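Local coordinates for superoxide dismutase [Mn/Fe] (Aeropyrum pernix, PDB 3AK2), which catalyses the dismutation of superoxide to oxygen and hydrogen peroxide at a single metal site, occupied here by manganese, the enzyme being cambialistic for manganese and iron, at residues 6-10 with 73-77; 84-89 with 189-195; 135-140 with 202-207. All coordinates share one frame; numbering follows the deposited sequence.

Contact 1: 6-10 with 73-77; sequences RYELP and YAGHI. With EDO (1,2-ethanediol), chain J.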
loop_
_atom_site.group_PDB
_atom_site.type_symbol
_atom_site.label_atom_id
_atom_site.label_comp_id
_atom_site.label_asym_id
_atom_site.label_seq_id
_atom_site.Cartn_x
_atom_site.Cartn_y
_atom_site.Cartn_z
ATOM N N ARG A 6 26.351 -10.259 -2.969
ATOM C CA ARG A 6 25.713 -9.811 -1.739
ATOM C C ARG A 6 25.770 -8.305 -1.612
ATOM O O ARG A 6 26.760 -7.672 -1.998
ATOM C CB ARG A 6 26.403 -10.432 -0.521
ATOM C CG ARG A 6 25.800 -11.736 -0.033
ATOM C CD ARG A 6 26.030 -12.868 -1.014
ATOM N NE ARG A 6 25.545 -14.141 -0.489
ATOM C CZ ARG A 6 25.431 -15.253 -1.208
ATOM N NH1 ARG A 6 25.754 -15.256 -2.496
ATOM N NH2 ARG A 6 24.978 -16.363 -0.639
ATOM N N TYR A 7 24.700 -7.735 -1.067
ATOM C CA TYR A 7 24.709 -6.341 -0.641
ATOM C C TYR A 7 25.551 -6.225 0.617
ATOM O O TYR A 7 25.669 -7.178 1.390
ATOM C CB TYR A 7 23.277 -5.839 -0.414
ATOM C CG TYR A 7 22.449 -5.996 -1.661
ATOM C CD1 TYR A 7 21.474 -6.985 -1.754
ATOM C CD2 TYR A 7 22.685 -5.194 -2.776
ATOM C CE1 TYR A 7 20.735 -7.150 -2.917
ATOM C CE2 TYR A 7 21.959 -5.361 -3.942
ATOM C CZ TYR A 7 20.988 -6.339 -4.007
ATOM O OH TYR A 7 20.260 -6.513 -5.159
ATOM N N GLU A 8 26.160 -5.060 0.799
ATOM C CA GLU A 8 27.012 -4.795 1.955
ATOM C C GLU A 8 26.644 -3.459 2.564
ATOM O O GLU A 8 26.265 -2.524 1.851
ATOM C CB GLU A 8 28.489 -4.749 1.557
ATOM C CG GLU A 8 29.005 -5.940 0.778
ATOM C CD GLU A 8 30.331 -5.636 0.114
ATOM O OE1 GLU A 8 30.356 -5.483 -1.126
ATOM O OE2 GLU A 8 31.342 -5.524 0.839
ATOM N N LEU A 9 26.771 -3.370 3.883
ATOM C CA LEU A 9 26.589 -2.113 4.593
ATOM C C LEU A 9 27.785 -1.193 4.347
ATOM O O LEU A 9 28.912 -1.537 4.711
ATOM C CB LEU A 9 26.438 -2.371 6.094
ATOM C CG LEU A 9 26.153 -1.141 6.958
ATOM C CD1 LEU A 9 24.743 -0.652 6.703
ATOM C CD2 LEU A 9 26.354 -1.455 8.436
ATOM N N PRO A 10 27.549 -0.023 3.725
ATOM C CA PRO A 10 28.670 0.898 3.551
ATOM C C PRO A 10 28.997 1.604 4.864
ATOM O O PRO A 10 28.115 1.754 5.714
ATOM C CB PRO A 10 28.134 1.907 2.535
ATOM C CG PRO A 10 26.666 1.937 2.787
ATOM C CD PRO A 10 26.295 0.521 3.165
ATOM N N TYR A 73 15.731 -4.236 -0.203
ATOM C CA TYR A 73 16.566 -3.612 -1.219
ATOM C C TYR A 73 16.327 -2.101 -1.239
ATOM O O TYR A 73 17.276 -1.309 -1.235
ATOM C CB TYR A 73 16.314 -4.197 -2.610
ATOM C CG TYR A 73 17.116 -3.479 -3.675
ATOM C CD1 TYR A 73 18.393 -3.912 -4.027
ATOM C CD2 TYR A 73 16.608 -2.340 -4.299
ATOM C CE1 TYR A 73 19.138 -3.232 -4.997
ATOM C CE2 TYR A 73 17.344 -1.655 -5.252
ATOM C CZ TYR A 73 18.604 -2.101 -5.599
ATOM O OH TYR A 73 19.308 -1.405 -6.569
ATOM N N ALA A 74 15.061 -1.702 -1.252
ATOM C CA ALA A 74 14.730 -0.289 -1.227
ATOM C C ALA A 74 15.321 0.397 0.008
ATOM O O ALA A 74 15.889 1.481 -0.096
ATOM C CB ALA A 74 13.239 -0.096 -1.291
ATOM N N GLY A 75 15.190 -0.219 1.181
ATOM C CA GLY A 75 15.766 0.360 2.390
ATOM C C GLY A 75 17.261 0.540 2.232
ATOM O O GLY A 75 17.827 1.577 2.591
ATOM N N HIS A 76 17.911 -0.468 1.671
ATOM C CA HIS A 76 19.342 -0.414 1.458
ATOM C C HIS A 76 19.746 0.743 0.535
ATOM O O HIS A 76 20.559 1.588 0.916
ATOM C CB HIS A 76 19.839 -1.761 0.933
ATOM C CG HIS A 76 21.289 -1.776 0.577
ATOM N ND1 HIS A 76 22.254 -1.164 1.348
ATOM C CD2 HIS A 76 21.941 -2.342 -0.465
ATOM C CE1 HIS A 76 23.438 -1.350 0.794
ATOM N NE2 HIS A 76 23.276 -2.066 -0.305
ATOM N N ILE A 77 19.180 0.804 -0.665
ATOM C CA ILE A 77 19.588 1.860 -1.587
ATOM C C ILE A 77 19.232 3.263 -1.084
ATOM O O ILE A 77 20.020 4.192 -1.242
ATOM C CB ILE A 77 19.102 1.605 -3.026
ATOM C CG1 ILE A 77 19.913 2.471 -3.998
ATOM C CG2 ILE A 77 17.580 1.789 -3.156
ATOM C CD1 ILE A 77 19.687 2.143 -5.446
HETATM C C1 EDO J . 29.952 -0.366 7.762
HETATM O O1 EDO J . 30.231 -1.703 7.331
HETATM C C2 EDO J . 30.626 -0.109 9.105
HETATM O O2 EDO J . 31.138 1.229 9.140
HETATM O O HOH W 1 25.697 -3.117 -1.648
#
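Tyr7, Tyr73 and His76 form an aromatic cluster in the alpha-hairpin domain of the iron/manganese superoxide dismutases, where the extended segment 6-10 runs past one side of helix 62-82. The two tyrosines meet in an offset edge-to-face pair: the edge of Tyr73 is turned to the face of Tyr7, with ring centroids 5.4 Å apart and planes at 70°. The touching edge is the CD1-CE1 side of Tyr73, and Tyr7 CZ lies 3.6 Å from Tyr73 CD1. Tyr73 and His76 stand three residues apart on the helix, and both carry CG anti to the backbone N (chi1 176° and 175°), which sends both rings out to the same incoming loop. The imidazole packs against the root of the Tyr7 side chain, His76 CD2 reaching Tyr7 CB at 3.7 Å, with the two ring planes oblique to each other. Pro10 CD comes up to the imidazole edge at CE1.

Polar partners fix these rings from outside. Both tyrosine hydroxyls are hydrogen-bonded to the carboxylate of Asp136 of the second subunit, so the cluster faces a subunit interface, and Tyr7 OH also bonds to Arg143 of that subunit. His76 ND1 is hydrogen-bonded to His36, tying helix 62-82 to helix 25-54. Leu9 O accepts a hydrogen bond from a 1,2-ethanediol molecule, probably carried over from crystallisation. The imidazole's other nitrogen turns to a water, which lies in the ring plane 3.0 Å from His76 NE2 and accepts from Glu8 N at 3.2 Å.

Contact 2: 84-89 with 189-195; sequences PNMAPP and VVNWDDV
Asn191 and Asn85 carry most of the polar link between the two segments, each through backbone and side chain. Asn191 N donates to Asn85 O at 2.7 Å in an almost straight bond (174° at the hydrogen), although the donor stands above the carbonyl plane. The Asn191 amide reaches in beside it: with CG anti to the backbone N (chi1 -175°), ND2 meets Pro84 O at 3.0 Å nearly along the C=O axis, in a more bent bond. Asn85 ND2 in turn donates a hydrogen bond to Asp194 OD2 at 2.8 Å, the amide and carboxylate planes turned 71° apart. That carboxylate oxygen also forms a salt bridge with Arg198, while the Asn85 amide is also bonded through ND2 to Ile161 O and through OD1 to Val163 N, on strand 159-165. A fourth bond, from Ala87 N to Val189 O at 2.8 Å, lies in the carbonyl plane.

Together the bonds on Asn85 O and Val189 O frame a single beta bridge between Met86 and Val190, which ties the loop that follows helix 62-82 to the start of helix 192-205 in the C-terminal domain. Asn191 is the N-cap of that helix, its OD1 accepting a weak, 3.4 Å bond from Asp194 N.

Apolar packing flanks the bridge. Met86 and Val189 lie side by side, with Met86 SD 3.9 Å from Val189 CG2, and the thioether bends on toward Tyr14 and Leu19. Pro89 CD rests on the other methyl, Val189 CG1, and Ala87 CB packs on Asn191 CB at 3.8 Å. Behind the bridge, Val190 CG1 sits over the centre of the Trp192 ring, 3.5 Å above its plane.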
loop_
_atom_site.group_PDB
_atom_site.type_symbol
_atom_site.label_atom_id
_atom_site.label_comp_id
_atom_site.label_asym_id
_atom_site.label_seq_id
_atom_site.Cartn_x
_atom_site.Cartn_y
_atom_site.Cartn_z
ATOM N N PRO A 84 25.656 9.954 2.227
ATOM C CA PRO A 84 26.466 10.964 1.532
ATOM C C PRO A 84 25.694 12.214 1.101
ATOM O O PRO A 84 26.316 13.231 0.770
ATOM C CB PRO A 84 27.006 10.210 0.314
ATOM C CG PRO A 84 26.014 9.121 0.068
ATOM C CD PRO A 84 25.511 8.725 1.425
ATOM N N ASN A 85 24.362 12.149 1.105
ATOM C CA ASN A 85 23.520 13.337 0.924
ATOM C C ASN A 85 23.700 14.340 2.063
ATOM O O ASN A 85 23.214 15.469 1.973
ATOM C CB ASN A 85 22.035 12.962 0.889
ATOM C CG ASN A 85 21.507 12.616 -0.504
ATOM O OD1 ASN A 85 20.351 12.213 -0.622
ATOM N ND2 ASN A 85 22.317 12.789 -1.549
ATOM N N MET A 86 24.361 13.919 3.141
ATOM C CA MET A 86 24.621 14.794 4.282
ATOM C C MET A 86 26.120 14.951 4.494
ATOM O O MET A 86 26.914 14.163 3.983
ATOM C CB MET A 86 23.959 14.256 5.554
ATOM C CG MET A 86 22.445 14.160 5.450
ATOM S SD MET A 86 21.613 13.583 6.942
ATOM C CE MET A 86 22.181 11.879 7.038
ATOM N N ALA A 87 26.494 15.988 5.236
ATOM C CA ALA A 87 27.890 16.251 5.569
ATOM C C ALA A 87 27.929 17.096 6.831
ATOM O O ALA A 87 26.956 17.795 7.129
ATOM C CB ALA A 87 28.589 16.974 4.415
ATOM N N PRO A 88 29.048 17.040 7.583
ATOM C CA PRO A 88 29.167 17.871 8.779
ATOM C C PRO A 88 28.903 19.338 8.444
ATOM O O PRO A 88 29.306 19.798 7.370
ATOM C CB PRO A 88 30.629 17.672 9.198
ATOM C CG PRO A 88 30.991 16.337 8.666
ATOM C CD PRO A 88 30.250 16.212 7.367
ATOM N N PRO A 89 28.216 20.067 9.346
ATOM C CA PRO A 89 27.886 21.476 9.091
ATOM C C PRO A 89 29.113 22.264 8.626
ATOM O O PRO A 89 30.189 22.136 9.213
ATOM C CB PRO A 89 27.408 21.983 10.453
ATOM C CG PRO A 89 26.955 20.769 11.186
ATOM C CD PRO A 89 27.728 19.603 10.659
ATOM N N VAL A 189 22.635 20.240 7.224
ATOM C CA VAL A 189 23.630 19.201 6.943
ATOM C C VAL A 189 23.563 18.631 5.515
ATOM O O VAL A 189 24.266 17.676 5.196
ATOM C CB VAL A 189 23.601 18.040 7.991
ATOM C CG1 VAL A 189 23.929 18.556 9.393
ATOM C CG2 VAL A 189 22.257 17.304 7.976
ATOM N N VAL A 190 22.739 19.226 4.654
ATOM C CA VAL A 190 22.643 18.762 3.265
ATOM C C VAL A 190 23.966 18.975 2.532
ATOM O O VAL A 190 24.523 20.076 2.539
ATOM C CB VAL A 190 21.491 19.442 2.488
ATOM C CG1 VAL A 190 21.549 19.083 1.004
ATOM C CG2 VAL A 190 20.153 19.042 3.077
ATOM N N ASN A 191 24.463 17.908 1.918
ATOM C CA ASN A 191 25.703 17.938 1.160
ATOM C C ASN A 191 25.420 18.253 -0.307
ATOM O O ASN A 191 25.259 17.349 -1.133
ATOM C CB ASN A 191 26.414 16.589 1.304
ATOM C CG ASN A 191 27.777 16.562 0.646
ATOM O OD1 ASN A 191 28.256 17.566 0.112
ATOM N ND2 ASN A 191 28.419 15.401 0.688
ATOM N N TRP A 192 25.358 19.541 -0.632
ATOM C CA TRP A 192 25.012 19.952 -1.991
ATOM C C TRP A 192 26.038 19.509 -3.032
ATOM O O TRP A 192 25.692 19.318 -4.196
ATOM C CB TRP A 192 24.733 21.456 -2.066
ATOM C CG TRP A 192 23.456 21.820 -1.386
ATOM C CD1 TRP A 192 23.319 22.527 -0.229
ATOM C CD2 TRP A 192 22.129 21.457 -1.796
ATOM N NE1 TRP A 192 21.991 22.641 0.101
ATOM C CE2 TRP A 192 21.238 21.994 -0.844
ATOM C CE3 TRP A 192 21.607 20.740 -2.882
ATOM C CZ2 TRP A 192 19.851 21.840 -0.943
ATOM C CZ3 TRP A 192 20.227 20.582 -2.977
ATOM C CH2 TRP A 192 19.367 21.131 -2.014
ATOM N N ASP A 193 27.287 19.326 -2.611
ATOM C CA ASP A 193 28.312 18.769 -3.491
ATOM C C ASP A 193 27.935 17.368 -3.967
ATOM O O ASP A 193 28.082 17.045 -5.141
ATOM C CB ASP A 193 29.677 18.735 -2.797
ATOM C CG ASP A 193 30.751 18.074 -3.651
ATOM O OD1 ASP A 193 31.056 18.604 -4.740
ATOM O OD2 ASP A 193 31.290 17.025 -3.232
ATOM N N ASP A 194 27.454 16.538 -3.044
ATOM C CA ASP A 194 27.018 15.190 -3.387
ATOM C C ASP A 194 25.818 15.238 -4.330
ATOM O O ASP A 194 25.783 14.521 -5.330
ATOM C CB ASP A 194 26.678 14.401 -2.124
ATOM C CG ASP A 194 26.206 12.993 -2.427
ATOM O OD1 ASP A 194 27.056 12.109 -2.662
ATOM O OD2 ASP A 194 24.979 12.778 -2.424
ATOM N N VAL A 195 24.853 16.099 -4.019
ATOM C CA VAL A 195 23.661 16.250 -4.859
ATOM C C VAL A 195 24.042 16.685 -6.279
ATOM O O VAL A 195 23.523 16.147 -7.256
ATOM C CB VAL A 195 22.626 17.224 -4.236
ATOM C CG1 VAL A 195 21.383 17.331 -5.114
ATOM C CG2 VAL A 195 22.227 16.760 -2.840
#

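Contact 3: 135-140 with 202-207; sequences FDPLTE and ALNNAK
The Phe135 ring has Ala202 over one face: Ala202 CB makes a CH-pi contact 4.0 Å from the ring centroid, 30° off the normal. Ala202 C and Leu203 N cover the rim of that face, so the phenyl lies against helix backbone as well as a methyl. At the edge, near the ring plane, Ala206 CB approaches Phe135 CD2. Leu203 CD2 lies 3.7 Å from Phe135 CE1. A chi1 of -176° swings the ring off the strand toward helix 192-205. Were Phe135 replaced by an alanine, the methyls of Ala202 and Ala206 and the Leu203 branch would probably lose their aromatic partner, opening a gap between strand and helix.

Further along, Pro137 CB packs on Ala206 CB, and the extended Lys207 chain runs past Pro137, Lys207 CG lying 3.2 Å from Pro137 O. That chain crosses the Glu140 side chain at about a right angle; the opposite charges, Glu140 OE2 and Lys207 NZ, stand 4.9 Å apart. A water links the segments, lying 2.8 Å from Glu140 OE1, 2.9 Å from Ala202 O and 3.0 Å from Lys207 N.

Asp136 OD2 accepts from Leu138 N, making an Asx turn in the connection between strands 129-136 and 141-148, a beta hairpin of the C-terminal domain's antiparallel sheet packed against helix 192-205.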
loop_
_atom_site.group_PDB
_atom_site.type_symbol
_atom_site.label_atom_id
_atom_site.label_comp_id
_atom_site.label_asym_id
_atom_site.label_seq_id
_atom_site.Cartn_x
_atom_site.Cartn_y
_atom_site.Cartn_z
ATOM N N PHE A 135 15.660 13.012 -10.426
ATOM C CA PHE A 135 15.853 13.376 -11.819
ATOM C C PHE A 135 14.984 12.480 -12.695
ATOM O O PHE A 135 15.066 11.254 -12.621
ATOM C CB PHE A 135 17.327 13.226 -12.203
ATOM C CG PHE A 135 17.648 13.677 -13.601
ATOM C CD1 PHE A 135 17.897 15.018 -13.866
ATOM C CD2 PHE A 135 17.722 12.762 -14.647
ATOM C CE1 PHE A 135 18.213 15.443 -15.154
ATOM C CE2 PHE A 135 18.035 13.181 -15.936
ATOM C CZ PHE A 135 18.283 14.523 -16.184
ATOM N N ASP A 136 14.147 13.102 -13.517
ATOM C CA ASP A 136 13.252 12.389 -14.422
ATOM C C ASP A 136 13.930 12.145 -15.772
ATOM O O ASP A 136 14.178 13.095 -16.509
ATOM C CB ASP A 136 11.962 13.202 -14.596
ATOM C CG ASP A 136 11.018 12.612 -15.627
ATOM O OD1 ASP A 136 10.062 13.324 -16.000
ATOM O OD2 ASP A 136 11.220 11.460 -16.061
ATOM N N PRO A 137 14.213 10.872 -16.117
ATOM C CA PRO A 137 14.883 10.588 -17.392
ATOM C C PRO A 137 14.045 10.951 -18.620
ATOM O O PRO A 137 14.608 11.169 -19.689
ATOM C CB PRO A 137 15.113 9.074 -17.341
ATOM C CG PRO A 137 14.069 8.561 -16.402
ATOM C CD PRO A 137 13.931 9.635 -15.362
ATOM N N LEU A 138 12.723 11.014 -18.472
ATOM C CA LEU A 138 11.841 11.294 -19.609
ATOM C C LEU A 138 11.861 12.759 -20.042
ATOM O O LEU A 138 11.638 13.064 -21.218
ATOM C CB LEU A 138 10.401 10.856 -19.310
ATOM C CG LEU A 138 10.145 9.384 -18.964
ATOM C CD1 LEU A 138 8.656 9.165 -18.797
ATOM C CD2 LEU A 138 10.700 8.422 -20.010
ATOM N N THR A 139 12.119 13.654 -19.092
ATOM C CA THR A 139 12.107 15.096 -19.346
ATOM C C THR A 139 13.438 15.774 -19.026
ATOM O O THR A 139 13.614 16.958 -19.320
ATOM C CB THR A 139 11.016 15.809 -18.517
ATOM O OG1 THR A 139 11.243 15.574 -17.121
ATOM C CG2 THR A 139 9.619 15.331 -18.904
ATOM N N GLU A 140 14.359 15.027 -18.420
ATOM C CA GLU A 140 15.639 15.565 -17.941
ATOM C C GLU A 140 15.446 16.780 -17.019
ATOM O O GLU A 140 16.175 17.777 -17.090
ATOM C CB GLU A 140 16.605 15.830 -19.109
ATOM C CG GLU A 140 16.932 14.548 -19.883
ATOM C CD GLU A 140 18.096 14.693 -20.842
ATOM O OE1 GLU A 140 19.124 14.015 -20.630
ATOM O OE2 GLU A 140 17.985 15.478 -21.807
ATOM N N ALA A 202 23.247 11.775 -13.497
ATOM C CA ALA A 202 21.910 11.613 -14.076
ATOM C C ALA A 202 21.762 12.316 -15.429
ATOM O O ALA A 202 21.216 11.741 -16.373
ATOM C CB ALA A 202 20.848 12.082 -13.095
ATOM N N LEU A 203 22.262 13.546 -15.520
ATOM C CA LEU A 203 22.246 14.295 -16.780
ATOM C C LEU A 203 22.985 13.547 -17.889
ATOM O O LEU A 203 22.574 13.585 -19.050
ATOM C CB LEU A 203 22.844 15.692 -16.595
ATOM C CG LEU A 203 21.986 16.745 -15.886
ATOM C CD1 LEU A 203 22.865 17.834 -15.294
ATOM C CD2 LEU A 203 20.941 17.340 -16.821
ATOM N N ASN A 204 24.061 12.859 -17.512
ATOM C CA ASN A 204 24.892 12.109 -18.455
ATOM C C ASN A 204 24.350 10.722 -18.804
ATOM O O ASN A 204 24.566 10.242 -19.919
ATOM C CB ASN A 204 26.321 11.955 -17.910
ATOM C CG ASN A 204 27.096 13.270 -17.861
ATOM O OD1 ASN A 204 28.134 13.358 -17.200
ATOM N ND2 ASN A 204 26.604 14.287 -18.559
ATOM N N ASN A 205 23.648 10.091 -17.860
ATOM C CA ASN A 205 23.376 8.645 -17.925
ATOM C C ASN A 205 21.910 8.180 -17.999
ATOM O O ASN A 205 21.637 7.111 -18.544
ATOM C CB ASN A 205 24.045 7.931 -16.737
ATOM C CG ASN A 205 25.566 7.935 -16.815
ATOM O OD1 ASN A 205 26.236 8.642 -16.058
ATOM N ND2 ASN A 205 26.116 7.130 -17.715
ATOM N N ALA A 206 20.979 8.954 -17.445
ATOM C CA ALA A 206 19.633 8.429 -17.156
ATOM C C ALA A 206 18.707 8.184 -18.357
ATOM O O ALA A 206 18.149 7.092 -18.493
ATOM C CB ALA A 206 18.936 9.286 -16.103
ATOM N N LYS A 207 18.547 9.183 -19.220
ATOM C CA LYS A 207 17.595 9.081 -20.340
ATOM C C LYS A 207 17.753 7.824 -21.232
ATOM O O LYS A 207 16.763 7.127 -21.478
ATOM C CB LYS A 207 17.568 10.373 -21.175
ATOM C CG LYS A 207 16.467 10.398 -22.234
ATOM C CD LYS A 207 16.435 11.700 -23.016
ATOM C CE LYS A 207 15.391 11.631 -24.126
ATOM N NZ LYS A 207 15.380 12.848 -24.992
HETATM O O HOH W 2 19.648 11.907 -18.820
#

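In the fold
Contacts 1 and 2 are buried, whereas contact 3, whose centre lies about 18 Å from the chain centre, is partly buried. Contacts 2 and 3 share helix 192-205, the former at its start and the latter at its end. Their chemistry differs accordingly: direct hydrogen bonds join loop and helix start in contact 2, while contact 3 relies on apolar packing and a water, and contact 1 on aromatic rings and a water. Contact 1 stays within the alpha-hairpin domain, and contact 2 joins that domain to the C-terminal one. Within a chain contacts 1 and 3 do not touch, yet the tyrosines of contact 1 are hydrogen-bonded to Asp136 of the second subunit, a residue of that subunit's contact 3.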